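Local coordinates for conserved protein (PDB 2NR4) that binds flavin mononucleotide in a small beta-barrel domain of the FMN-binding clan, though its biological role is unknown, at residues A35-E40 and W67-K72; F57-K62 and R128-S133; V120-I125 and A136-L141. All blocks are in the same frame, centred on the assembly; numbering follows the deposited sequence.

All three contacts belong to one six-stranded antiparallel barrel, their centres 12 to 15 Å apart. Contact 1 sets the end of strand 29-37 against helix 65-73; contact 2 sets strand 57-61 beside the tip of the hairpin made by strands 118-130 and 133-145; contact 3 is the body of that hairpin. Contacts 1 and 2 alternate along the chain, as do 2 and 3, whereas contact 1 closes before contact 3 opens. Helix 65-73 follows strand 57-61 directly, and its Val70 packs on both Leu60 of contact 2 and Cys124 of contact 3. Strand 57-61 binds the pyrimidine edge of the flavin, so contact 2 supplies part of the FMN site and contact 1 lies close by.

Contact 1: residues A35-E40 and W67-K72; sequences ASTGFE and WENVLK
Asn69 points from the helix toward the end of strand 29-37, and its side chain carries most of the meeting. Its CB lies 3.6 Å from Thr37 CB. With chi1 at -69°, CG stands anti to the carbonyl carbon and beside the backbone N, which carries the amide over toward Thr37 and Gly38. CG itself is 3.9 Å from Gly38 CA. At the tip, ND2 donates to Thr37 OG1 over 2.9 Å; the bond is almost straight, 177° at the hydrogen, and the oxygen lies practically in the amide plane. Thr37 offers this oxygen from the crowded position between its own backbone N and carbonyl carbon, while its methyl CG2 lies 4.2 Å from Val70 CG2. An alanine in place of Asn69 would probably loosen the join between helix and strand, since the bond to Thr37 and the amide contact with Gly38 would both go.

Here helix 65-73 packs against the barrel, with Thr37 and Val70 both touching Leu76 of strand 75-79. Thr37 also neighbours Asn43 and Thr66, two FMN-binding residues, and its side chain is about 6 Å from the flavin nucleotide.

Beyond the strand, Gly38 adopts a positive phi of 98°; a CB there would sit only 3.1 Å from Asn69 ND2 and would also jam against the preceding carbonyl oxygen. Farther out, the extended chains of Glu40 and Lys72 cross at about a right angle, and OE2 of Glu40 forms a salt bridge of 3.5 Å with Lys72 NZ in an exposed setting.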
loop_
_atom_site.group_PDB
_atom_site.type_symbol
_atom_site.label_atom_id
_atom_site.label_comp_id
_atom_site.label_asym_id
_atom_site.label_seq_id
_atom_site.Cartn_x
_atom_site.Cartn_y
_atom_site.Cartn_z
ATOM N N ALA A 35 -6.528 -8.165 12.554
ATOM C CA ALA A 35 -7.150 -9.438 12.907
ATOM C C ALA A 35 -8.187 -9.178 13.983
ATOM O O ALA A 35 -7.854 -8.546 14.985
ATOM C CB ALA A 35 -6.110 -10.348 13.448
ATOM N N SER A 36 -9.412 -9.683 13.792
ATOM C CA SER A 36 -10.433 -9.594 14.881
ATOM C C SER A 36 -10.534 -10.962 15.551
ATOM O O SER A 36 -10.526 -11.998 14.878
ATOM C CB SER A 36 -11.812 -9.157 14.360
ATOM O OG SER A 36 -12.214 -9.878 13.204
ATOM N N THR A 37 -10.658 -10.974 16.875
ATOM C CA THR A 37 -10.739 -12.246 17.605
ATOM C C THR A 37 -11.702 -11.990 18.782
ATOM O O THR A 37 -12.044 -10.841 19.049
ATOM C CB THR A 37 -9.383 -12.656 18.216
ATOM O OG1 THR A 37 -8.784 -11.570 18.969
ATOM C CG2 THR A 37 -8.373 -13.238 17.167
ATOM N N GLY A 38 -12.092 -13.043 19.499
ATOM C CA GLY A 38 -12.799 -12.849 20.768
ATOM C C GLY A 38 -14.296 -12.960 20.642
ATOM O O GLY A 38 -14.981 -11.965 20.514
ATOM N N PHE A 39 -14.772 -14.194 20.664
ATOM C CA PHE A 39 -16.176 -14.524 20.732
ATOM C C PHE A 39 -16.867 -13.687 21.804
ATOM O O PHE A 39 -17.864 -13.008 21.515
ATOM C CB PHE A 39 -16.328 -16.027 21.053
ATOM C CG PHE A 39 -16.351 -16.928 19.843
ATOM C CD1 PHE A 39 -17.474 -16.982 19.011
ATOM C CD2 PHE A 39 -15.276 -17.788 19.570
ATOM C CE1 PHE A 39 -17.505 -17.849 17.894
ATOM C CE2 PHE A 39 -15.293 -18.654 18.455
ATOM C CZ PHE A 39 -16.416 -18.685 17.624
ATOM N N GLU A 40 -16.288 -13.666 23.010
ATOM C CA GLU A 40 -16.935 -13.084 24.200
ATOM C C GLU A 40 -16.610 -11.615 24.484
ATOM O O GLU A 40 -17.264 -10.978 25.289
ATOM C CB GLU A 40 -16.541 -13.898 25.441
ATOM C CG GLU A 40 -17.047 -15.324 25.456
ATOM C CD GLU A 40 -16.560 -16.095 26.679
ATOM O OE1 GLU A 40 -16.289 -15.476 27.756
ATOM O OE2 GLU A 40 -16.448 -17.333 26.571
ATOM N N TRP A 67 -3.273 -13.538 20.694
ATOM C CA TRP A 67 -2.717 -14.843 21.087
ATOM C C TRP A 67 -3.631 -15.597 22.072
ATOM O O TRP A 67 -3.983 -16.770 21.843
ATOM C CB TRP A 67 -1.314 -14.626 21.671
ATOM C CG TRP A 67 -0.728 -15.794 22.354
ATOM C CD1 TRP A 67 -0.093 -16.839 21.767
ATOM C CD2 TRP A 67 -0.687 -16.040 23.770
ATOM N NE1 TRP A 67 0.337 -17.733 22.731
ATOM C CE2 TRP A 67 -0.014 -17.261 23.962
ATOM C CE3 TRP A 67 -1.172 -15.351 24.893
ATOM C CZ2 TRP A 67 0.223 -17.800 25.239
ATOM C CZ3 TRP A 67 -0.938 -15.890 26.171
ATOM C CH2 TRP A 67 -0.251 -17.102 26.325
ATOM N N GLU A 68 -4.067 -14.912 23.130
ATOM C CA GLU A 68 -4.914 -15.521 24.148
ATOM C C GLU A 68 -6.222 -16.014 23.535
ATOM O O GLU A 68 -6.657 -17.110 23.836
ATOM C CB GLU A 68 -5.163 -14.526 25.303
ATOM C CG GLU A 68 -5.638 -15.189 26.609
ATOM C CD GLU A 68 -5.980 -14.174 27.703
ATOM O OE1 GLU A 68 -5.642 -12.971 27.551
ATOM O OE2 GLU A 68 -6.612 -14.595 28.703
ATOM N N ASN A 69 -6.806 -15.238 22.621
ATOM C CA ASN A 69 -8.077 -15.610 22.013
ATOM C C ASN A 69 -7.928 -16.795 21.044
ATOM O O ASN A 69 -8.800 -17.665 20.976
ATOM C CB ASN A 69 -8.735 -14.426 21.304
ATOM C CG ASN A 69 -9.239 -13.351 22.253
ATOM O OD1 ASN A 69 -9.473 -13.607 23.433
ATOM N ND2 ASN A 69 -9.432 -12.140 21.735
ATOM N N VAL A 70 -6.818 -16.824 20.308
ATOM C CA VAL A 70 -6.556 -17.946 19.415
ATOM C C VAL A 70 -6.346 -19.258 20.176
ATOM O O VAL A 70 -6.926 -20.299 19.844
ATOM C CB VAL A 70 -5.398 -17.633 18.486
ATOM C CG1 VAL A 70 -4.935 -18.903 17.769
ATOM C CG2 VAL A 70 -5.863 -16.547 17.460
ATOM N N LEU A 71 -5.546 -19.184 21.213
ATOM C CA LEU A 71 -5.355 -20.297 22.118
ATOM C C LEU A 71 -6.681 -20.874 22.635
ATOM O O LEU A 71 -6.896 -22.071 22.518
ATOM C CB LEU A 71 -4.473 -19.846 23.283
ATOM C CG LEU A 71 -3.020 -20.291 23.318
ATOM C CD1 LEU A 71 -2.254 -19.963 22.053
ATOM C CD2 LEU A 71 -2.364 -19.628 24.520
ATOM N N LYS A 72 -7.568 -20.034 23.167
ATOM C CA LYS A 72 -8.850 -20.497 23.687
ATOM C C LYS A 72 -9.877 -20.886 22.630
ATOM O O LYS A 72 -10.537 -21.919 22.763
ATOM C CB LYS A 72 -9.504 -19.448 24.568
ATOM C CG LYS A 72 -10.835 -19.957 25.164
ATOM C CD LYS A 72 -11.722 -18.826 25.641
ATOM C CE LYS A 72 -12.569 -19.290 26.809
ATOM N NZ LYS A 72 -13.158 -18.117 27.503
#

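Contact 2: residues F57-K62 and R128-S133; sequences FVRLFK and RNTDQS. With FMN (flavin mononucleotide), chain C.
The FMN pocket takes the pyrimidine edge of its flavin from strand 57-61, and the turn of hairpin 118-130/133-145 lies against the C-terminal end of the same strand. Two backbone groups read the ring: flavin N3 donates to Arg59 O at 2.8 Å, and Phe61 N donates to flavin O2 at 2.7 Å, both nearly straight. The Phe61 ring lies beside this oxygen, CG being anti to the carbonyl carbon, with CD2 of Phe61 3.3 Å from flavin O2. On the same face of the sheet stands Ser133, paired with Phe61 as an antiparallel non-hydrogen-bonded pair; its OG is 4.1 Å from Phe61 CD1, on an oblique approach to the ring. Between the strands, Ser133 CA makes a CA-H...O contact with Leu60 O.

Where strand 57-61 ends, Lys62 N gives a weak bond of 3.3 Å to Gln132 O. The lysine chain then bends at chi3 (-111°), which lays CE against the Gln132 backbone, 3.4 Å from its carbonyl carbon. NZ thereby comes within 3.6 Å of Asp131 O, and a water joins the two, donating to that carbonyl and accepting a weak bond from NZ. The turn is held by Thr130 N donating to Ser133 O, with a weaker return bond from Ser133 N to Thr130 O. Thr66, His65, Gly48, Pro46 and Thr91 complete the polar hold on the cofactor.

With its N3-H and O2 each matched by a main-chain partner, this edge of the flavin is recognised by backbone geometry; the Phe61 N-H at O2 is likely to favour negative charge on the N1-C2=O2 side of a reduced flavin.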
loop_
_atom_site.group_PDB
_atom_site.type_symbol
_atom_site.label_atom_id
_atom_site.label_comp_id
_atom_site.label_asym_id
_atom_site.label_seq_id
_atom_site.Cartn_x
_atom_site.Cartn_y
_atom_site.Cartn_z
ATOM N N PHE A 57 -0.877 -18.781 7.121
ATOM C CA PHE A 57 -0.597 -18.960 8.543
ATOM C C PHE A 57 -0.250 -17.649 9.245
ATOM O O PHE A 57 -0.005 -16.623 8.591
ATOM C CB PHE A 57 0.498 -19.966 8.802
ATOM C CG PHE A 57 1.863 -19.580 8.269
ATOM C CD1 PHE A 57 2.812 -19.041 9.118
ATOM C CD2 PHE A 57 2.207 -19.856 6.943
ATOM C CE1 PHE A 57 4.087 -18.705 8.636
ATOM C CE2 PHE A 57 3.485 -19.535 6.449
ATOM C CZ PHE A 57 4.411 -18.974 7.296
ATOM N N VAL A 58 -0.260 -17.695 10.574
ATOM C CA VAL A 58 0.045 -16.501 11.371
ATOM C C VAL A 58 1.101 -16.844 12.383
ATOM O O VAL A 58 1.198 -17.986 12.821
ATOM C CB VAL A 58 -1.208 -15.849 12.117
ATOM C CG1 VAL A 58 -2.138 -15.202 11.178
ATOM C CG2 VAL A 58 -1.955 -16.873 13.016
ATOM N N ARG A 59 1.903 -15.840 12.757
ATOM C CA ARG A 59 2.882 -16.025 13.806
ATOM C C ARG A 59 2.469 -14.971 14.794
ATOM O O ARG A 59 2.560 -13.772 14.498
ATOM C CB ARG A 59 4.318 -15.727 13.325
ATOM C CG ARG A 59 4.850 -16.589 12.202
ATOM C CD ARG A 59 6.415 -16.521 12.117
ATOM N NE ARG A 59 6.955 -17.331 11.003
ATOM C CZ ARG A 59 7.487 -18.550 11.120
ATOM N NH1 ARG A 59 7.617 -19.128 12.304
ATOM N NH2 ARG A 59 7.921 -19.193 10.036
ATOM N N LEU A 60 1.948 -15.401 15.930
ATOM C CA LEU A 60 1.504 -14.460 16.952
ATOM C C LEU A 60 2.495 -14.401 18.128
ATOM O O LEU A 60 2.868 -15.419 18.698
ATOM C CB LEU A 60 0.116 -14.850 17.458
ATOM C CG LEU A 60 -0.943 -15.286 16.457
ATOM C CD1 LEU A 60 -2.101 -15.949 17.174
ATOM C CD2 LEU A 60 -1.450 -14.057 15.717
ATOM N N PHE A 61 2.916 -13.196 18.490
ATOM C CA PHE A 61 3.723 -12.971 19.673
ATOM C C PHE A 61 2.979 -13.428 20.927
ATOM O O PHE A 61 1.807 -13.095 21.135
ATOM C CB PHE A 61 4.102 -11.487 19.774
ATOM C CG PHE A 61 5.110 -11.057 18.745
ATOM C CD1 PHE A 61 6.354 -11.693 18.665
ATOM C CD2 PHE A 61 4.828 -10.024 17.863
ATOM C CE1 PHE A 61 7.304 -11.300 17.714
ATOM C CE2 PHE A 61 5.753 -9.633 16.905
ATOM C CZ PHE A 61 7.002 -10.272 16.824
ATOM N N LYS A 62 3.641 -14.239 21.745
ATOM C CA LYS A 62 2.980 -14.780 22.908
ATOM C C LYS A 62 2.674 -13.647 23.886
ATOM O O LYS A 62 3.477 -12.728 24.038
ATOM C CB LYS A 62 3.849 -15.844 23.585
ATOM C CG LYS A 62 3.988 -17.138 22.821
ATOM C CD LYS A 62 4.682 -18.229 23.652
ATOM C CE LYS A 62 6.065 -18.546 23.084
ATOM N NZ LYS A 62 6.717 -19.738 23.717
ATOM N N ARG A 128 1.281 -24.370 17.155
ATOM C CA ARG A 128 2.580 -24.907 17.564
ATOM C C ARG A 128 3.435 -23.741 18.012
ATOM O O ARG A 128 3.430 -22.680 17.373
ATOM C CB ARG A 128 3.272 -25.637 16.407
ATOM C CG ARG A 128 3.372 -24.798 15.113
ATOM C CD ARG A 128 3.633 -25.644 13.892
ATOM N NE ARG A 128 3.698 -24.885 12.642
ATOM C CZ ARG A 128 2.677 -24.643 11.820
ATOM N NH1 ARG A 128 1.453 -25.034 12.116
ATOM N NH2 ARG A 128 2.882 -23.970 10.699
ATOM N N ASN A 129 4.155 -23.926 19.112
ATOM C CA ASN A 129 5.102 -22.907 19.545
ATOM C C ASN A 129 6.382 -23.011 18.752
ATOM O O ASN A 129 6.930 -24.112 18.552
ATOM C CB ASN A 129 5.410 -23.049 21.021
ATOM C CG ASN A 129 4.199 -22.860 21.888
ATOM O OD1 ASN A 129 4.051 -23.545 22.894
ATOM N ND2 ASN A 129 3.319 -21.932 21.512
ATOM N N THR A 130 6.839 -21.875 18.255
ATOM C CA THR A 130 8.221 -21.746 17.807
ATOM C C THR A 130 8.790 -20.423 18.265
ATOM O O THR A 130 8.219 -19.357 17.982
ATOM C CB THR A 130 8.444 -21.925 16.266
ATOM O OG1 THR A 130 9.196 -20.811 15.763
ATOM C CG2 THR A 130 7.135 -22.041 15.496
ATOM N N ASP A 131 9.917 -20.521 18.972
ATOM C CA ASP A 131 10.664 -19.382 19.469
ATOM C C ASP A 131 9.856 -18.753 20.589
ATOM O O ASP A 131 9.554 -19.404 21.598
ATOM C CB ASP A 131 10.954 -18.380 18.337
ATOM C CG ASP A 131 11.739 -19.005 17.176
ATOM O OD1 ASP A 131 11.995 -20.239 17.193
ATOM O OD2 ASP A 131 12.104 -18.258 16.238
ATOM N N GLN A 132 9.481 -17.497 20.402
ATOM C CA GLN A 132 8.622 -16.834 21.367
ATOM C C GLN A 132 7.278 -16.484 20.701
ATOM O O GLN A 132 6.639 -15.447 20.988
ATOM C CB GLN A 132 9.371 -15.648 21.984
ATOM C CG GLN A 132 10.862 -16.007 22.258
ATOM C CD GLN A 132 11.457 -15.376 23.512
ATOM O OE1 GLN A 132 10.983 -14.338 23.999
ATOM N NE2 GLN A 132 12.514 -16.003 24.039
ATOM N N SER A 133 6.853 -17.399 19.822
ATOM C CA SER A 133 5.676 -17.208 18.992
ATOM C C SER A 133 4.779 -18.428 18.981
ATOM O O SER A 133 5.227 -19.552 19.240
ATOM C CB SER A 133 6.073 -16.914 17.545
ATOM O OG SER A 133 6.263 -15.527 17.359
HETATM N N1 FMN C . 1.899 -9.135 16.130
HETATM C C2 FMN C . 1.913 -10.502 15.956
HETATM O O2 FMN C . 1.868 -11.220 16.952
HETATM N N3 FMN C . 2.009 -11.046 14.693
HETATM C C4 FMN C . 2.070 -10.221 13.581
HETATM O O4 FMN C . 1.938 -10.677 12.452
HETATM C C4A FMN C . 2.045 -8.838 13.749
HETATM N N5 FMN C . 2.114 -7.991 12.654
HETATM C C5A FMN C . 2.070 -6.614 12.817
HETATM C C6 FMN C . 2.122 -5.775 11.696
HETATM C C7 FMN C . 2.077 -4.396 11.848
HETATM C C7M FMN C . 2.206 -3.532 10.625
HETATM C C8 FMN C . 1.999 -3.852 13.148
HETATM C C8M FMN C . 1.786 -2.402 13.367
HETATM C C9 FMN C . 1.953 -4.684 14.276
HETATM C C9A FMN C . 1.977 -6.080 14.103
HETATM N N10 FMN C . 1.926 -6.934 15.206
HETATM C C10 FMN C . 1.962 -8.302 15.033
HETATM C "C1'" FMN C . 1.988 -6.374 16.595
HETATM C "C2'" FMN C . 0.572 -6.315 17.154
HETATM O "O2'" FMN C . -0.264 -5.647 16.247
HETATM C "C3'" FMN C . 0.602 -5.511 18.433
HETATM O "O3'" FMN C . 1.428 -6.186 19.366
HETATM C "C4'" FMN C . -0.806 -5.277 18.975
HETATM O "O4'" FMN C . -0.659 -4.302 19.976
HETATM C "C5'" FMN C . -1.427 -6.556 19.554
HETATM O "O5'" FMN C . -2.550 -6.241 20.351
HETATM P P FMN C . -3.549 -7.329 21.026
HETATM O O1P FMN C . -2.987 -7.571 22.437
HETATM O O2P FMN C . -3.459 -8.650 20.228
HETATM O O3P FMN C . -4.932 -6.681 21.122
HETATM O O HOH W 1 10.004 -19.709 24.394
#

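Contact 3: residues V120-I125 and A136-L141; sequences VVFECI and ADLVPL
Leu138 and the Phe122 ring form the apolar centre, their side chains crossing at about a right angle. Methyl CD1 of Leu138 sits over the middle of one ring face, a CH-pi contact 4.0 Å from the centroid, while Leu138 CB lies 3.5 Å from Phe122 CD1. Val120 CG1 covers the opposite face toward the rim. Leu138 CD2 reaches Cys124 SG on this same side of the sheet, and Pro140 CB meets Val120 CG1 at 3.9 Å.

On the other face Ile125 has CG1 in the crowded position (chi1 67°), which places Ile125 CD1 3.3 Å from Val139 CG2, closer than usual van der Waals contact. Glu123 and Asp137 share that face. Backbone bonds lace the strands as an antiparallel hairpin: Glu123 and Val139 exchange a pair, as do Ile125 and Asp137, and Leu141 N donates to Val121 O at 2.7 Å. At the polar margin Asp137 OD2 forms a salt bridge with Arg128 and accepts a bond from Asn126.

Within the barrel, strand 75-79 pairs with 118-130 and strand 57-61 with 133-145, while Phe122 and Leu138 both reach Ile49 of strand 43-51 and Cys124 touches Val70 of helix 65-73.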
loop_
_atom_site.group_PDB
_atom_site.type_symbol
_atom_site.label_atom_id
_atom_site.label_comp_id
_atom_site.label_asym_id
_atom_site.label_seq_id
_atom_site.Cartn_x
_atom_site.Cartn_y
_atom_site.Cartn_z
ATOM N N VAL A 120 -12.319 -12.332 6.226
ATOM C CA VAL A 120 -12.364 -13.796 6.132
ATOM C C VAL A 120 -12.319 -14.318 7.553
ATOM O O VAL A 120 -11.410 -13.966 8.319
ATOM C CB VAL A 120 -11.165 -14.395 5.335
ATOM C CG1 VAL A 120 -11.309 -15.939 5.207
ATOM C CG2 VAL A 120 -11.044 -13.731 3.932
ATOM N N VAL A 121 -13.289 -15.148 7.922
ATOM C CA VAL A 121 -13.217 -15.843 9.196
ATOM C C VAL A 121 -12.449 -17.163 9.012
ATOM O O VAL A 121 -12.811 -18.004 8.173
ATOM C CB VAL A 121 -14.653 -16.108 9.808
ATOM C CG1 VAL A 121 -14.489 -16.787 11.165
ATOM C CG2 VAL A 121 -15.408 -14.808 9.933
ATOM N N PHE A 122 -11.419 -17.366 9.822
ATOM C CA PHE A 122 -10.618 -18.604 9.745
ATOM C C PHE A 122 -10.689 -19.417 11.031
ATOM O O PHE A 122 -10.614 -18.846 12.124
ATOM C CB PHE A 122 -9.140 -18.280 9.578
ATOM C CG PHE A 122 -8.783 -17.547 8.301
ATOM C CD1 PHE A 122 -8.547 -18.257 7.111
ATOM C CD2 PHE A 122 -8.565 -16.166 8.328
ATOM C CE1 PHE A 122 -8.122 -17.573 5.944
ATOM C CE2 PHE A 122 -8.188 -15.485 7.179
ATOM C CZ PHE A 122 -7.957 -16.208 5.979
ATOM N N GLU A 123 -10.737 -20.742 10.889
ATOM C CA GLU A 123 -10.375 -21.662 11.959
ATOM C C GLU A 123 -8.840 -21.754 11.981
ATOM O O GLU A 123 -8.208 -21.956 10.955
ATOM C CB GLU A 123 -10.962 -23.077 11.714
ATOM C CG GLU A 123 -10.432 -24.086 12.755
ATOM C CD GLU A 123 -11.166 -25.427 12.715
ATOM O OE1 GLU A 123 -12.072 -25.575 11.853
ATOM O OE2 GLU A 123 -10.817 -26.302 13.555
ATOM N N CYS A 124 -8.257 -21.556 13.152
ATOM C CA CYS A 124 -6.829 -21.721 13.395
ATOM C C CYS A 124 -6.535 -23.164 13.752
ATOM O O CYS A 124 -7.161 -23.744 14.682
ATOM C CB CYS A 124 -6.405 -20.861 14.574
ATOM S SG CYS A 124 -6.740 -19.101 14.334
ATOM N N ILE A 125 -5.564 -23.734 13.058
ATOM C CA ILE A 125 -5.251 -25.155 13.223
ATOM C C ILE A 125 -3.769 -25.364 13.393
ATOM O O ILE A 125 -2.951 -24.431 13.128
ATOM C CB ILE A 125 -5.734 -25.966 12.018
ATOM C CG1 ILE A 125 -4.931 -25.609 10.739
ATOM C CG2 ILE A 125 -7.209 -25.722 11.767
ATOM C CD1 ILE A 125 -5.233 -26.475 9.494
ATOM N N ALA A 136 0.047 -20.773 13.819
ATOM C CA ALA A 136 -1.183 -21.493 13.446
ATOM C C ALA A 136 -1.429 -21.389 11.948
ATOM O O ALA A 136 -1.273 -20.315 11.360
ATOM C CB ALA A 136 -2.383 -20.920 14.202
ATOM N N ASP A 137 -1.842 -22.492 11.324
ATOM C CA ASP A 137 -2.337 -22.414 9.952
ATOM C C ASP A 137 -3.800 -22.002 9.983
ATOM O O ASP A 137 -4.449 -22.116 11.051
ATOM C CB ASP A 137 -2.140 -23.759 9.244
ATOM C CG ASP A 137 -0.719 -24.244 9.352
ATOM O OD1 ASP A 137 0.190 -23.474 8.974
ATOM O OD2 ASP A 137 -0.478 -25.377 9.848
ATOM N N LEU A 138 -4.318 -21.526 8.850
ATOM C CA LEU A 138 -5.639 -20.949 8.755
ATOM C C LEU A 138 -6.510 -21.616 7.709
ATOM O O LEU A 138 -6.132 -21.703 6.531
ATOM C CB LEU A 138 -5.558 -19.461 8.421
ATOM C CG LEU A 138 -4.782 -18.588 9.435
ATOM C CD1 LEU A 138 -4.746 -17.167 8.924
ATOM C CD2 LEU A 138 -5.410 -18.616 10.843
ATOM N N VAL A 139 -7.693 -22.037 8.140
ATOM C CA VAL A 139 -8.653 -22.689 7.233
ATOM C C VAL A 139 -9.912 -21.775 7.135
ATOM O O VAL A 139 -10.558 -21.530 8.152
ATOM C CB VAL A 139 -9.045 -24.091 7.781
ATOM C CG1 VAL A 139 -10.015 -24.746 6.806
ATOM C CG2 VAL A 139 -7.794 -24.965 8.043
ATOM N N PRO A 140 -10.239 -21.231 5.936
ATOM C CA PRO A 140 -11.324 -20.246 5.841
ATOM C C PRO A 140 -12.676 -20.902 6.069
ATOM O O PRO A 140 -12.874 -22.059 5.644
ATOM C CB PRO A 140 -11.249 -19.744 4.396
ATOM C CG PRO A 140 -10.297 -20.582 3.697
ATOM C CD PRO A 140 -9.603 -21.508 4.634
ATOM N N LEU A 141 -13.554 -20.196 6.766
ATOM C CA LEU A 141 -14.886 -20.687 7.131
ATOM C C LEU A 141 -15.973 -19.884 6.428
ATOM O O LEU A 141 -17.053 -20.412 6.076
ATOM C CB LEU A 141 -15.086 -20.579 8.651
ATOM C CG LEU A 141 -14.267 -21.470 9.557
ATOM C CD1 LEU A 141 -14.714 -21.285 11.006
ATOM C CD2 LEU A 141 -14.365 -22.948 9.130
#